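Beta-galactosidase (Marinomonas sp. ef1, PDB 6Y2K) hydrolyses terminal beta-galactosyl residues of beta-galactosides as a cold-active, hexameric member of glycoside hydrolase family 42. Local coordinates at residues R33-F37 and Q138-E142; Y243-F247 and H298-Y302; L336-E340 and F620-Y624; S458-L462 and R483-Y487; V523-L529 and H548-K554. All coordinates share one frame; numbering follows the deposited sequence. Where two conformers were deposited one is given.

Interaction 1: R33-F37 and Q138-E142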
# COMPACT_ATOMS: atom_id res chain seq x y z
N ARG A 33 13.24 22.01 46.16
CA ARG A 33 13.29 20.71 46.82
C ARG A 33 14.75 20.25 46.97
O ARG A 33 15.54 20.37 46.04
CB ARG A 33 12.48 19.66 46.07
CG ARG A 33 12.29 18.37 46.85
CD ARG A 33 11.74 17.24 45.99
NE ARG A 33 12.68 16.86 44.93
CZ ARG A 33 12.43 15.96 43.99
NH1 ARG A 33 11.27 15.30 43.96
NH2 ARG A 33 13.35 15.71 43.06
N VAL A 34 15.10 19.76 48.16
CA VAL A 34 16.41 19.15 48.41
C VAL A 34 16.31 17.92 49.32
O VAL A 34 15.34 17.76 50.06
CB VAL A 34 17.41 20.15 49.06
CG1 VAL A 34 17.56 21.41 48.21
CG2 VAL A 34 17.02 20.50 50.48
N GLY A 35 17.32 17.05 49.24
CA GLY A 35 17.61 16.06 50.29
C GLY A 35 17.22 14.60 50.11
O GLY A 35 17.74 13.74 50.83
N GLU A 36 16.35 14.29 49.15
CA GLU A 36 15.77 12.93 49.05
C GLU A 36 16.73 11.80 48.63
O GLU A 36 16.41 10.63 48.83
CB GLU A 36 14.49 12.92 48.17
CG GLU A 36 14.67 12.84 46.64
CD GLU A 36 15.20 14.10 45.98
OE1 GLU A 36 15.55 15.10 46.66
OE2 GLU A 36 15.29 14.09 44.73
N PHE A 37 17.89 12.13 48.06
CA PHE A 37 18.90 11.12 47.73
C PHE A 37 20.21 11.26 48.52
O PHE A 37 21.24 10.72 48.11
CB PHE A 37 19.21 11.14 46.22
CG PHE A 37 18.02 10.86 45.33
CD1 PHE A 37 17.26 9.72 45.50
CD2 PHE A 37 17.70 11.72 44.29
CE1 PHE A 37 16.17 9.45 44.67
CE2 PHE A 37 16.64 11.45 43.45
CZ PHE A 37 15.87 10.32 43.64
N GLN A 138 8.68 16.17 51.51
CA GLN A 138 8.37 15.06 50.61
C GLN A 138 8.82 13.76 51.27
O GLN A 138 10.00 13.62 51.62
CB GLN A 138 9.10 15.20 49.26
CG GLN A 138 8.87 14.03 48.31
CD GLN A 138 9.66 14.15 47.02
OE1 GLN A 138 9.32 14.96 46.17
NE2 GLN A 138 10.70 13.34 46.86
N THR A 139 7.90 12.82 51.46
CA THR A 139 8.27 11.49 51.97
C THR A 139 8.90 10.66 50.85
O THR A 139 8.30 10.50 49.79
CB THR A 139 7.05 10.74 52.52
OG1 THR A 139 6.00 10.74 51.55
CG2 THR A 139 6.56 11.40 53.81
N ASP A 140 10.10 10.15 51.08
CA ASP A 140 10.72 9.18 50.16
C ASP A 140 10.85 9.84 48.75
O ASP A 140 11.15 11.05 48.66
CB ASP A 140 9.89 7.88 50.20
CG ASP A 140 10.64 6.64 49.71
OD1 ASP A 140 10.58 6.38 48.47
OD2 ASP A 140 11.20 5.89 50.54
N ASN A 141 10.66 9.07 47.68
CA ASN A 141 10.72 9.59 46.31
C ASN A 141 10.13 8.55 45.36
O ASN A 141 10.73 7.49 45.16
CB ASN A 141 12.16 9.90 45.89
CG ASN A 141 12.22 10.62 44.55
OD1 ASN A 141 11.95 11.83 44.47
ND2 ASN A 141 12.56 9.88 43.49
N GLU A 142 8.97 8.85 44.79
CA GLU A 142 8.33 8.03 43.76
C GLU A 142 8.16 6.58 44.19
O GLU A 142 8.75 5.66 43.62
CB GLU A 142 9.10 8.12 42.42
CG GLU A 142 9.06 9.49 41.74
CD GLU A 142 9.60 9.45 40.31
OE1 GLU A 142 10.54 8.67 40.05
OE2 GLU A 142 9.08 10.19 39.43
O HOH W 1 13.78 12.89 42.81
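Asn141 turns its side-chain amide across the outer end of the Phe37 ring, putting ND2 3.3 Å from CZ of Phe37 with the amide and ring planes 68° apart. The methylene CG of Glu36 packs against both: it lies 3.8 Å above the centre of the Phe37 ring and beside the Asn141 amide carbon. The chi1 of Glu36, 83°, sets CG between the backbone N and the carbonyl carbon, and a bend at chi2 carries the carboxylate over one face of the Arg33 guanidinium. OE2 of Glu36 comes 3.0 Å from NH2 of Arg33, but well out of the guanidinium plane, making this salt bridge a matter of charge alone.

NH1 of Arg33 donates to OE1 of Gln138 (3.0 Å, 154°), meeting a lone pair in the carbonyl plane while the two flat groups stand nearly perpendicular. NE2 of Gln138 is anchored on the backbone O of Asp140 at 2.9 Å and, weakly, on OD1 of Asn141, so the amide cannot easily flip. A water lies 2.7 Å from both OD1 of Asn141 and OE2 of Glu36. Tyr8 bonds OE2 of Glu36, Asn242 bonds OD1 of Asn141 and Glu314 pairs with NH1 of Arg33; Trp183 of the second subunit meets the Phe37 ring. This buried polar network lies at the C-terminal ends of strands 29-34 and 134-138 in the TIM barrel, the location of the active site in this family; the Asn141-Glu142 pair is consistent with the Asn-Glu signature after the fourth strand of clan GH-A glycoside hydrolases.

Interaction 2: Y243-F247 and H298-Y302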
# COMPACT_ATOMS: atom_id res chain seq x y z
N TYR A 243 4.02 11.47 42.97
CA TYR A 243 3.46 10.37 42.19
C TYR A 243 3.89 10.47 40.73
O TYR A 243 4.54 11.45 40.33
CB TYR A 243 1.93 10.38 42.29
CG TYR A 243 1.40 10.42 43.71
CD1 TYR A 243 1.76 9.44 44.62
CD2 TYR A 243 0.53 11.43 44.12
CE1 TYR A 243 1.27 9.46 45.93
CE2 TYR A 243 0.04 11.46 45.43
CZ TYR A 243 0.41 10.48 46.33
OH TYR A 243 -0.08 10.50 47.63
N MET A 244 3.53 9.47 39.93
CA MET A 244 4.05 9.34 38.57
C MET A 244 2.94 9.24 37.53
O MET A 244 1.79 8.95 37.86
CB MET A 244 4.94 8.11 38.47
CG MET A 244 6.18 8.19 39.36
SD MET A 244 7.09 6.64 39.43
CE MET A 244 6.01 5.64 40.46
N GLY A 245 3.31 9.50 36.28
CA GLY A 245 2.43 9.24 35.15
C GLY A 245 2.38 7.74 34.87
O GLY A 245 3.39 7.06 34.95
N PHE A 246 1.19 7.23 34.57
CA PHE A 246 1.03 5.90 33.97
C PHE A 246 1.51 4.83 34.93
O PHE A 246 2.30 3.95 34.58
CB PHE A 246 1.74 5.84 32.59
CG PHE A 246 1.37 6.99 31.70
CD1 PHE A 246 0.20 6.93 30.94
CD2 PHE A 246 2.13 8.15 31.68
CE1 PHE A 246 -0.18 8.00 30.15
CE2 PHE A 246 1.74 9.23 30.90
CZ PHE A 246 0.59 9.15 30.13
N PHE A 247 1.03 4.93 36.18
CA PHE A 247 1.47 4.06 37.27
C PHE A 247 0.32 3.79 38.23
O PHE A 247 -0.22 4.71 38.84
CB PHE A 247 2.67 4.64 38.03
CG PHE A 247 3.31 3.64 38.92
CD1 PHE A 247 4.24 2.73 38.41
CD2 PHE A 247 2.91 3.52 40.25
CE1 PHE A 247 4.79 1.76 39.23
CE2 PHE A 247 3.47 2.55 41.07
CZ PHE A 247 4.40 1.66 40.56
N HIS A 298 -3.55 13.20 34.47
CA HIS A 298 -2.90 13.07 35.77
C HIS A 298 -3.09 14.29 36.68
O HIS A 298 -3.22 14.14 37.89
CB HIS A 298 -1.42 12.74 35.58
CG HIS A 298 -1.21 11.41 34.94
ND1 HIS A 298 -1.01 11.26 33.58
CD2 HIS A 298 -1.25 10.16 35.45
CE1 HIS A 298 -0.90 9.98 33.30
NE2 HIS A 298 -1.05 9.29 34.41
N HIS A 299 -3.13 15.49 36.11
CA HIS A 299 -3.43 16.69 36.90
C HIS A 299 -4.80 16.51 37.61
O HIS A 299 -4.93 16.77 38.80
CB HIS A 299 -3.50 17.95 36.05
CG HIS A 299 -2.22 18.30 35.36
ND1 HIS A 299 -0.98 18.18 35.96
CD2 HIS A 299 -1.99 18.83 34.14
CE1 HIS A 299 -0.05 18.60 35.12
NE2 HIS A 299 -0.63 18.99 34.01
N ASP A 300 -5.80 16.04 36.86
CA ASP A 300 -7.15 15.81 37.41
C ASP A 300 -7.22 14.63 38.40
O ASP A 300 -7.87 14.73 39.45
CB ASP A 300 -8.18 15.64 36.28
CG ASP A 300 -8.41 16.92 35.46
OD1 ASP A 300 -8.15 18.05 35.99
OD2 ASP A 300 -8.84 16.81 34.29
N LEU A 301 -6.56 13.52 38.07
CA LEU A 301 -6.48 12.38 38.99
C LEU A 301 -5.83 12.78 40.32
O LEU A 301 -6.37 12.49 41.40
CB LEU A 301 -5.69 11.23 38.33
CG LEU A 301 -5.31 10.00 39.16
CD1 LEU A 301 -6.52 9.19 39.57
CD2 LEU A 301 -4.34 9.15 38.35
N TYR A 302 -4.70 13.47 40.24
CA TYR A 302 -3.94 13.82 41.45
C TYR A 302 -4.51 15.01 42.22
O TYR A 302 -4.35 15.07 43.44
CB TYR A 302 -2.44 13.96 41.14
CG TYR A 302 -1.80 12.64 40.71
CD1 TYR A 302 -2.02 11.46 41.43
CD2 TYR A 302 -0.98 12.55 39.57
CE1 TYR A 302 -1.46 10.25 41.04
CE2 TYR A 302 -0.41 11.34 39.18
CZ TYR A 302 -0.65 10.19 39.92
OH TYR A 302 -0.10 8.96 39.59
O HOH W 2 -1.75 6.81 39.33
O HOH W 3 -1.22 6.83 36.48
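His298 and Tyr302, one helical turn apart, both hold CG anti to the carbonyl carbon (chi1 -65° in each), and this shared torsion sends their rings side by side onto 243-247. The imidazole meets Phe246 in a T-shaped stack, centroids 4.6 Å apart and planes at 67°, with CE1 of His298 poised over the centre of the phenyl face. Gly245 supplies a second contact: its CA lies 3.8 Å from the centroid of the His298 imidazole, over the ring face, in a CH-pi contact. ND1 of His298 is bonded to the carbonyl of Ala294 within its own helix, which restrains the rotation of the ring. Helix 294-305 belongs to the outer layer of the TIM barrel, between its sixth and seventh strands, and the two rings fasten it to the end of the fifth strand, 238-244, and the loop beyond. Tyr302 OH donates to the backbone O of Met244 at 2.6 Å, lying in the carbonyl plane. CB of Tyr243 rests over the face of the Tyr302 ring, 3.9 Å from its centroid, whereas the two phenol rings themselves are slid apart and barely overlap. A water donates to Tyr302 OH at 2.7 Å and to the carbonyl O of Phe247 at 2.6 Å.

Interaction 3: L336-E340 and F620-Y624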
# COMPACT_ATOMS: atom_id res chain seq x y z
N LEU A 336 4.24 25.78 27.83
CA LEU A 336 2.98 25.10 27.56
C LEU A 336 2.59 24.20 28.73
O LEU A 336 1.47 24.29 29.23
CB LEU A 336 3.08 24.28 26.26
CG LEU A 336 1.83 23.78 25.54
CD1 LEU A 336 2.27 22.96 24.33
CD2 LEU A 336 0.90 22.94 26.39
N TRP A 337 3.51 23.34 29.14
CA TRP A 337 3.24 22.36 30.21
C TRP A 337 2.99 23.03 31.55
O TRP A 337 2.18 22.55 32.35
CB TRP A 337 4.40 21.35 30.35
CG TRP A 337 4.70 20.55 29.12
CD1 TRP A 337 3.80 20.06 28.21
CD2 TRP A 337 5.99 20.10 28.68
NE1 TRP A 337 4.45 19.35 27.23
CE2 TRP A 337 5.79 19.36 27.49
CE3 TRP A 337 7.30 20.26 29.18
CZ2 TRP A 337 6.86 18.78 26.78
CZ3 TRP A 337 8.35 19.69 28.48
CH2 TRP A 337 8.12 18.94 27.29
N THR A 338 3.68 24.15 31.79
CA THR A 338 3.53 24.90 33.04
C THR A 338 2.14 25.52 33.14
O THR A 338 1.44 25.31 34.14
CB THR A 338 4.64 25.97 33.19
OG1 THR A 338 5.92 25.35 33.04
CG2 THR A 338 4.58 26.66 34.56
N TRP A 339 1.73 26.28 32.11
CA TRP A 339 0.36 26.84 32.08
C TRP A 339 -0.69 25.75 32.11
O TRP A 339 -1.73 25.93 32.74
CB TRP A 339 0.13 27.74 30.86
CG TRP A 339 0.58 29.13 31.10
CD1 TRP A 339 1.60 29.78 30.48
CD2 TRP A 339 0.04 30.03 32.07
NE1 TRP A 339 1.72 31.06 30.99
CE2 TRP A 339 0.78 31.23 31.97
CE3 TRP A 339 -0.99 29.94 33.00
CZ2 TRP A 339 0.51 32.34 32.78
CZ3 TRP A 339 -1.26 31.05 33.81
CH2 TRP A 339 -0.52 32.23 33.68
N GLU A 340 -0.42 24.64 31.44
CA GLU A 340 -1.31 23.48 31.47
C GLU A 340 -1.59 23.09 32.91
O GLU A 340 -2.76 23.02 33.33
CB GLU A 340 -0.69 22.32 30.67
CG GLU A 340 -1.42 20.99 30.69
CD GLU A 340 -0.47 19.85 30.35
OE1 GLU A 340 0.13 19.30 31.29
OE2 GLU A 340 -0.30 19.54 29.14
N PHE A 620 -8.28 29.01 29.76
CA PHE A 620 -6.93 28.67 29.30
C PHE A 620 -7.06 27.86 28.02
O PHE A 620 -7.77 26.87 28.01
CB PHE A 620 -6.17 27.84 30.35
CG PHE A 620 -6.06 28.49 31.72
CD1 PHE A 620 -7.12 28.43 32.62
CD2 PHE A 620 -4.89 29.13 32.11
CE1 PHE A 620 -7.02 29.01 33.88
CE2 PHE A 620 -4.79 29.71 33.37
CZ PHE A 620 -5.85 29.66 34.26
N ALA A 621 -6.39 28.28 26.94
CA ALA A 621 -6.42 27.54 25.68
C ALA A 621 -5.00 27.13 25.30
O ALA A 621 -4.07 27.89 25.50
CB ALA A 621 -7.02 28.38 24.58
N PHE A 622 -4.89 25.92 24.73
CA PHE A 622 -3.61 25.26 24.42
C PHE A 622 -3.63 24.66 23.02
O PHE A 622 -4.65 24.11 22.59
CB PHE A 622 -3.36 24.13 25.43
CG PHE A 622 -3.39 24.59 26.85
CD1 PHE A 622 -2.26 25.15 27.43
CD2 PHE A 622 -4.56 24.51 27.60
CE1 PHE A 622 -2.30 25.61 28.73
CE2 PHE A 622 -4.60 24.97 28.90
CZ PHE A 622 -3.46 25.51 29.47
N ASN A 623 -2.51 24.75 22.31
CA ASN A 623 -2.39 24.15 20.98
C ASN A 623 -1.18 23.22 21.00
O ASN A 623 -0.04 23.68 20.97
CB ASN A 623 -2.23 25.23 19.91
CG ASN A 623 -2.16 24.67 18.49
OD1 ASN A 623 -2.33 23.47 18.26
ND2 ASN A 623 -1.93 25.56 17.53
N TYR A 624 -1.45 21.91 21.03
CA TYR A 624 -0.43 20.87 20.97
C TYR A 624 -0.06 20.45 19.53
O TYR A 624 0.85 19.64 19.36
CB TYR A 624 -0.90 19.63 21.76
CG TYR A 624 -1.11 19.86 23.25
CD1 TYR A 624 -2.29 20.43 23.73
CD2 TYR A 624 -0.13 19.50 24.18
CE1 TYR A 624 -2.48 20.64 25.08
CE2 TYR A 624 -0.31 19.71 25.54
CZ TYR A 624 -1.50 20.29 25.99
OH TYR A 624 -1.71 20.53 27.32
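Apolar packing makes up most of the contact between Leu336, Trp339 and the rings of strand 618-623 and Tyr624 just beyond it. In one of its two deposited conformers, Leu336 reaches two rings at once through CD2, lying 3.6 Å from CE2 of Tyr624 and 4.0 Å from CD1 of Phe622; with chi1 at -163°, its CG swings away from the backbone N and the branch points along the helix surface toward them. Phe622 pushes its far end against the helix backbone, where CE1 approaches the backbone N of Glu340 at 3.4 Å and CB of Trp339 lies near the ring plane. Toward the start of the strand segment, CZ3 of Trp339 meets CE2 of Phe620 at 3.8 Å, at the edge of the phenyl ring.

The polar part is a single bond across the segments: Tyr624 OH donates to OE2 of Glu340 at 2.5 Å, on the anti lone pair, with ring and carboxylate planes only 24° apart. Glu340 OE1 is bonded by His299, and NE1 of Trp339 donates to Glu388 of helix 377-395. Helix 333-343 of the TIM barrel is thus joined to the C-terminal antiparallel sheet. With a donor on each oxygen, the buried carboxylate is probably stabilised in its ionised form.

Interaction 4: S458-L462 and R483-Y487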
# COMPACT_ATOMS: atom_id res chain seq x y z
N SER A 458 -13.94 6.32 44.19
CA SER A 458 -15.28 5.75 44.33
C SER A 458 -16.02 6.17 45.61
O SER A 458 -17.25 6.11 45.65
CB SER A 458 -15.24 4.23 44.20
OG SER A 458 -14.38 3.66 45.15
N ASN A 459 -15.28 6.64 46.62
CA ASN A 459 -15.91 7.18 47.84
C ASN A 459 -16.16 8.70 47.81
O ASN A 459 -16.53 9.28 48.83
CB ASN A 459 -15.09 6.80 49.07
CG ASN A 459 -13.71 7.45 49.10
OD1 ASN A 459 -13.29 8.14 48.16
ND2 ASN A 459 -12.99 7.22 50.19
N ALA A 460 -15.97 9.35 46.66
CA ALA A 460 -16.14 10.80 46.58
C ALA A 460 -17.62 11.20 46.69
O ALA A 460 -18.49 10.48 46.18
CB ALA A 460 -15.56 11.33 45.27
N PRO A 461 -17.90 12.33 47.37
CA PRO A 461 -19.26 12.87 47.27
C PRO A 461 -19.54 13.36 45.84
O PRO A 461 -18.66 13.92 45.20
CB PRO A 461 -19.28 14.03 48.28
CG PRO A 461 -17.86 14.33 48.61
CD PRO A 461 -17.05 13.10 48.29
N LEU A 462 -20.76 13.12 45.37
CA LEU A 462 -21.12 13.29 43.97
C LEU A 462 -21.99 14.52 43.67
O LEU A 462 -22.17 14.86 42.50
CB LEU A 462 -21.85 12.03 43.50
CG LEU A 462 -21.15 10.69 43.71
CD1 LEU A 462 -22.07 9.56 43.29
CD2 LEU A 462 -19.83 10.64 42.95
N ARG A 483 -24.98 5.85 47.07
CA ARG A 483 -24.66 7.16 46.50
C ARG A 483 -25.17 7.30 45.06
O ARG A 483 -25.68 8.35 44.68
CB ARG A 483 -23.16 7.46 46.57
CG ARG A 483 -22.65 7.75 47.99
CD ARG A 483 -21.22 8.27 47.99
NE ARG A 483 -20.25 7.25 47.57
CZ ARG A 483 -19.77 6.27 48.35
NH1 ARG A 483 -18.89 5.40 47.84
NH2 ARG A 483 -20.15 6.14 49.62
N LEU A 484 -25.05 6.24 44.26
CA LEU A 484 -25.58 6.24 42.89
C LEU A 484 -27.10 6.33 42.87
O LEU A 484 -27.66 7.07 42.06
CB LEU A 484 -25.11 5.03 42.08
CG LEU A 484 -23.60 4.93 41.82
CD1 LEU A 484 -23.28 3.62 41.10
CD2 LEU A 484 -23.08 6.12 41.04
N ASN A 485 -27.76 5.60 43.77
CA ASN A 485 -29.23 5.63 43.87
C ASN A 485 -29.79 7.03 44.15
O ASN A 485 -30.84 7.39 43.61
CB ASN A 485 -29.73 4.65 44.94
CG ASN A 485 -29.55 3.18 44.55
OD1 ASN A 485 -29.47 2.84 43.36
ND2 ASN A 485 -29.50 2.31 45.55
N SER A 486 -29.10 7.81 44.96
CA SER A 486 -29.56 9.16 45.31
C SER A 486 -28.97 10.28 44.44
O SER A 486 -29.43 11.42 44.51
CB SER A 486 -29.26 9.44 46.79
OG SER A 486 -27.86 9.48 47.02
N TYR A 487 -27.97 9.96 43.61
CA TYR A 487 -27.32 10.96 42.74
C TYR A 487 -28.35 11.59 41.82
O TYR A 487 -29.16 10.89 41.21
CB TYR A 487 -26.17 10.31 41.95
CG TYR A 487 -25.48 11.20 40.93
CD1 TYR A 487 -24.80 12.35 41.32
CD2 TYR A 487 -25.49 10.87 39.58
CE1 TYR A 487 -24.17 13.15 40.39
CE2 TYR A 487 -24.86 11.66 38.64
CZ TYR A 487 -24.20 12.80 39.04
OH TYR A 487 -23.59 13.57 38.10
O HOH W 4 -19.04 8.03 45.18
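Arg483, near the end of helix 478-486, reaches across to the loop that follows strand 453-456, both in the trimerisation domain, an open-sheet alpha/beta fold related to class I glutamine amidotransferases. Its NH1 donates to the backbone O of Ser458 at 2.8 Å (147°), from a position tilted out of the carbonyl plane. CA of Asn459 lies over one face of the guanidinium, 3.5 Å from NH1 of Arg483. A water in the guanidinium plane accepts from NE of Arg483 at 2.8 Å and donates to the carbonyl O atoms of Ser458 and Ala460, so one arginine holds Ser458 O directly and Ala460 O through the water.

The bend at chi3 of Arg483 (-68°) turns the guanidinium toward these carbonyls, while the stem stays with Leu462, whose CD1 is 4.0 Å from CB of Arg483. The same methyl touches CD2 of Leu484. These leucines rest on Leu468 of strand 467-470 of the domain's mixed sheet, which fixes the apolar side. Beyond the helix, Tyr487 is positioned by a hydrogen bond of its OH to the carbonyl of Tyr465; its ring edge faces the backbone of Leu462, where CE1 of Tyr487 lies 3.4 Å from O of Leu462.

Interaction 5: V523-L529 and H548-K554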
# COMPACT_ATOMS: atom_id res chain seq x y z
N VAL A 523 -26.04 -8.81 31.54
CA VAL A 523 -24.95 -9.21 30.65
C VAL A 523 -24.95 -10.73 30.62
O VAL A 523 -24.53 -11.38 31.58
CB VAL A 523 -23.57 -8.70 31.11
CG1 VAL A 523 -22.47 -9.16 30.15
CG2 VAL A 523 -23.58 -7.18 31.23
N GLU A 524 -25.42 -11.28 29.52
CA GLU A 524 -25.57 -12.73 29.38
C GLU A 524 -24.21 -13.39 29.18
O GLU A 524 -23.96 -14.48 29.71
CB GLU A 524 -26.49 -13.05 28.21
CG GLU A 524 -27.91 -12.49 28.38
CD GLU A 524 -28.80 -12.75 27.18
OE1 GLU A 524 -28.30 -12.77 26.04
OE2 GLU A 524 -30.02 -12.92 27.38
N ARG A 525 -23.36 -12.76 28.37
CA ARG A 525 -21.99 -13.23 28.14
C ARG A 525 -21.19 -12.13 27.45
O ARG A 525 -21.75 -11.11 27.06
CB ARG A 525 -21.96 -14.52 27.31
CG ARG A 525 -22.64 -14.45 25.96
CD ARG A 525 -22.55 -15.80 25.25
NE ARG A 525 -22.92 -15.72 23.84
CZ ARG A 525 -22.82 -16.71 22.96
NH1 ARG A 525 -22.31 -17.90 23.30
NH2 ARG A 525 -23.22 -16.51 21.71
N VAL A 526 -19.87 -12.34 27.33
CA VAL A 526 -18.96 -11.36 26.73
C VAL A 526 -18.28 -11.91 25.47
O VAL A 526 -17.77 -13.02 25.47
CB VAL A 526 -17.84 -10.98 27.73
CG1 VAL A 526 -16.86 -9.98 27.10
CG2 VAL A 526 -18.42 -10.38 29.01
N ASP A 527 -18.29 -11.10 24.42
CA ASP A 527 -17.53 -11.31 23.19
C ASP A 527 -16.25 -10.45 23.34
O ASP A 527 -16.31 -9.22 23.24
CB ASP A 527 -18.41 -10.88 22.00
CG ASP A 527 -17.74 -11.03 20.65
OD1 ASP A 527 -16.92 -11.95 20.45
OD2 ASP A 527 -18.06 -10.24 19.73
N ALA A 528 -15.13 -11.11 23.65
CA ALA A 528 -13.87 -10.43 23.93
C ALA A 528 -12.99 -10.52 22.69
O ALA A 528 -12.63 -11.62 22.26
CB ALA A 528 -13.20 -11.06 25.14
N LEU A 529 -12.67 -9.35 22.12
CA LEU A 529 -12.25 -9.26 20.72
C LEU A 529 -10.80 -8.82 20.48
O LEU A 529 -10.26 -7.99 21.22
CB LEU A 529 -13.17 -8.29 19.97
CG LEU A 529 -14.61 -8.75 19.73
CD1 LEU A 529 -15.47 -7.58 19.27
CD2 LEU A 529 -14.69 -9.91 18.75
N HIS A 548 -12.71 -4.51 21.05
CA HIS A 548 -12.12 -5.11 22.26
C HIS A 548 -13.08 -5.85 23.19
O HIS A 548 -12.76 -6.96 23.64
CB HIS A 548 -11.31 -4.09 23.10
CG HIS A 548 -10.30 -3.32 22.31
ND1 HIS A 548 -9.89 -2.05 22.66
CD2 HIS A 548 -9.61 -3.65 21.19
CE1 HIS A 548 -8.99 -1.63 21.79
NE2 HIS A 548 -8.80 -2.57 20.89
N TRP A 549 -14.21 -5.22 23.50
CA TRP A 549 -15.15 -5.71 24.49
C TRP A 549 -16.58 -5.45 24.01
O TRP A 549 -16.94 -4.33 23.68
CB TRP A 549 -14.90 -4.98 25.81
CG TRP A 549 -15.55 -5.61 26.98
CD1 TRP A 549 -16.76 -5.29 27.53
CD2 TRP A 549 -15.04 -6.69 27.75
NE1 TRP A 549 -17.03 -6.10 28.60
CE2 TRP A 549 -15.98 -6.98 28.76
CE3 TRP A 549 -13.86 -7.46 27.69
CZ2 TRP A 549 -15.79 -7.99 29.72
CZ3 TRP A 549 -13.67 -8.46 28.63
CH2 TRP A 549 -14.63 -8.72 29.63
N HIS A 550 -17.38 -6.51 23.97
CA HIS A 550 -18.67 -6.52 23.28
C HIS A 550 -19.64 -7.37 24.10
O HIS A 550 -19.75 -8.58 23.90
CB HIS A 550 -18.45 -7.06 21.85
CG HIS A 550 -19.67 -7.13 20.99
ND1 HIS A 550 -19.84 -8.11 20.03
CD2 HIS A 550 -20.77 -6.33 20.91
CE1 HIS A 550 -20.99 -7.92 19.41
NE2 HIS A 550 -21.57 -6.85 19.91
N GLU A 551 -20.33 -6.74 25.04
CA GLU A 551 -21.26 -7.46 25.93
C GLU A 551 -22.55 -7.81 25.21
O GLU A 551 -23.12 -6.96 24.52
CB GLU A 551 -21.56 -6.64 27.19
CG GLU A 551 -20.38 -6.59 28.14
CD GLU A 551 -20.52 -5.55 29.23
OE1 GLU A 551 -21.59 -4.90 29.36
OE2 GLU A 551 -19.53 -5.39 29.98
N GLN A 552 -23.00 -9.05 25.38
CA GLN A 552 -24.29 -9.52 24.89
C GLN A 552 -25.30 -9.29 26.01
O GLN A 552 -25.21 -9.92 27.07
CB GLN A 552 -24.21 -11.01 24.54
CG GLN A 552 -25.51 -11.60 24.01
CD GLN A 552 -25.40 -13.10 23.76
OE1 GLN A 552 -24.53 -13.55 23.00
NE2 GLN A 552 -26.29 -13.87 24.37
N ILE A 553 -26.26 -8.39 25.78
CA ILE A 553 -27.12 -7.84 26.84
C ILE A 553 -28.60 -8.06 26.52
O ILE A 553 -29.03 -7.94 25.37
CB ILE A 553 -26.84 -6.34 27.04
CG1 ILE A 553 -25.43 -6.13 27.63
CG2 ILE A 553 -27.87 -5.68 27.96
CD1 ILE A 553 -24.94 -4.70 27.58
N LYS A 554 -29.38 -8.38 27.56
CA LYS A 554 -30.83 -8.39 27.50
C LYS A 554 -31.35 -7.27 28.39
O LYS A 554 -30.95 -7.14 29.55
CB LYS A 554 -31.39 -9.74 27.95
CG LYS A 554 -32.91 -9.83 27.87
CD LYS A 554 -33.41 -11.26 27.82
CE LYS A 554 -34.92 -11.33 27.67
NZ LYS A 554 -35.37 -12.61 27.05
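A two-stranded antiparallel ribbon, interrupted by a beta bulge, pairs Val523-Ala528 with Trp549-Lys554. Gln552 faces the bulged residues Glu524 and Arg525. Its N bonds to O of Arg525, its O receives N of Glu524, and its extended side chain spans both neighbours: NE2 donates almost straight (177°) to OE1 of Glu524 at 2.8 Å, while OE1 of Gln552 accepts from NE of Arg525 at 2.8 Å, a donor lying above the amide plane. With an N-H and a carbonyl both engaged, the amide orientation is fixed.

On the same sheet face, Asp527 and His550 form a hydrogen-bonded pair, whose side chains add a His-carboxylate bond from ND1 of His550 to OD2 of Asp527 (2.8 Å, 172°), in the imidazole plane and on the anti lone pair. His550 NE2 is held by Asp563. In this trimerisation domain the ribbon meets another chain: OD1 of Asp527 forms a salt bridge with Arg288 of the third subunit, and Gln552 NE2 bonds Glu377 of that subunit. The reverse face carries Val526, whose CG1 stands 3.4 Å from the centroid of the six-membered ring of Trp549, over its face. NE1 of Trp549 donates to OE2 of Glu551 at 2.9 Å, while Tyr578 bonds its OE1.

Interactions 1 and 2 both attach to the eight-stranded barrel, their centres 18 Å apart, and touch where Glu142 packs against Met244. Interaction 3, 17 Å from interaction 2 between centres, joins it through His299 and Glu340, linking two outer helices of the barrel and bringing in the C-terminal sheet. Interactions 4 and 5 follow in the trimerisation domain, their centres 27 Å apart; along the chain both fall inside the long loop that interaction 3 closes. The chain thus passes from barrel to trimerisation domain and then returns to pack against a barrel helix. Interactions 1 and 5, with centres 46 Å apart, both meet neighbouring subunits, consistent with the hexameric assembly.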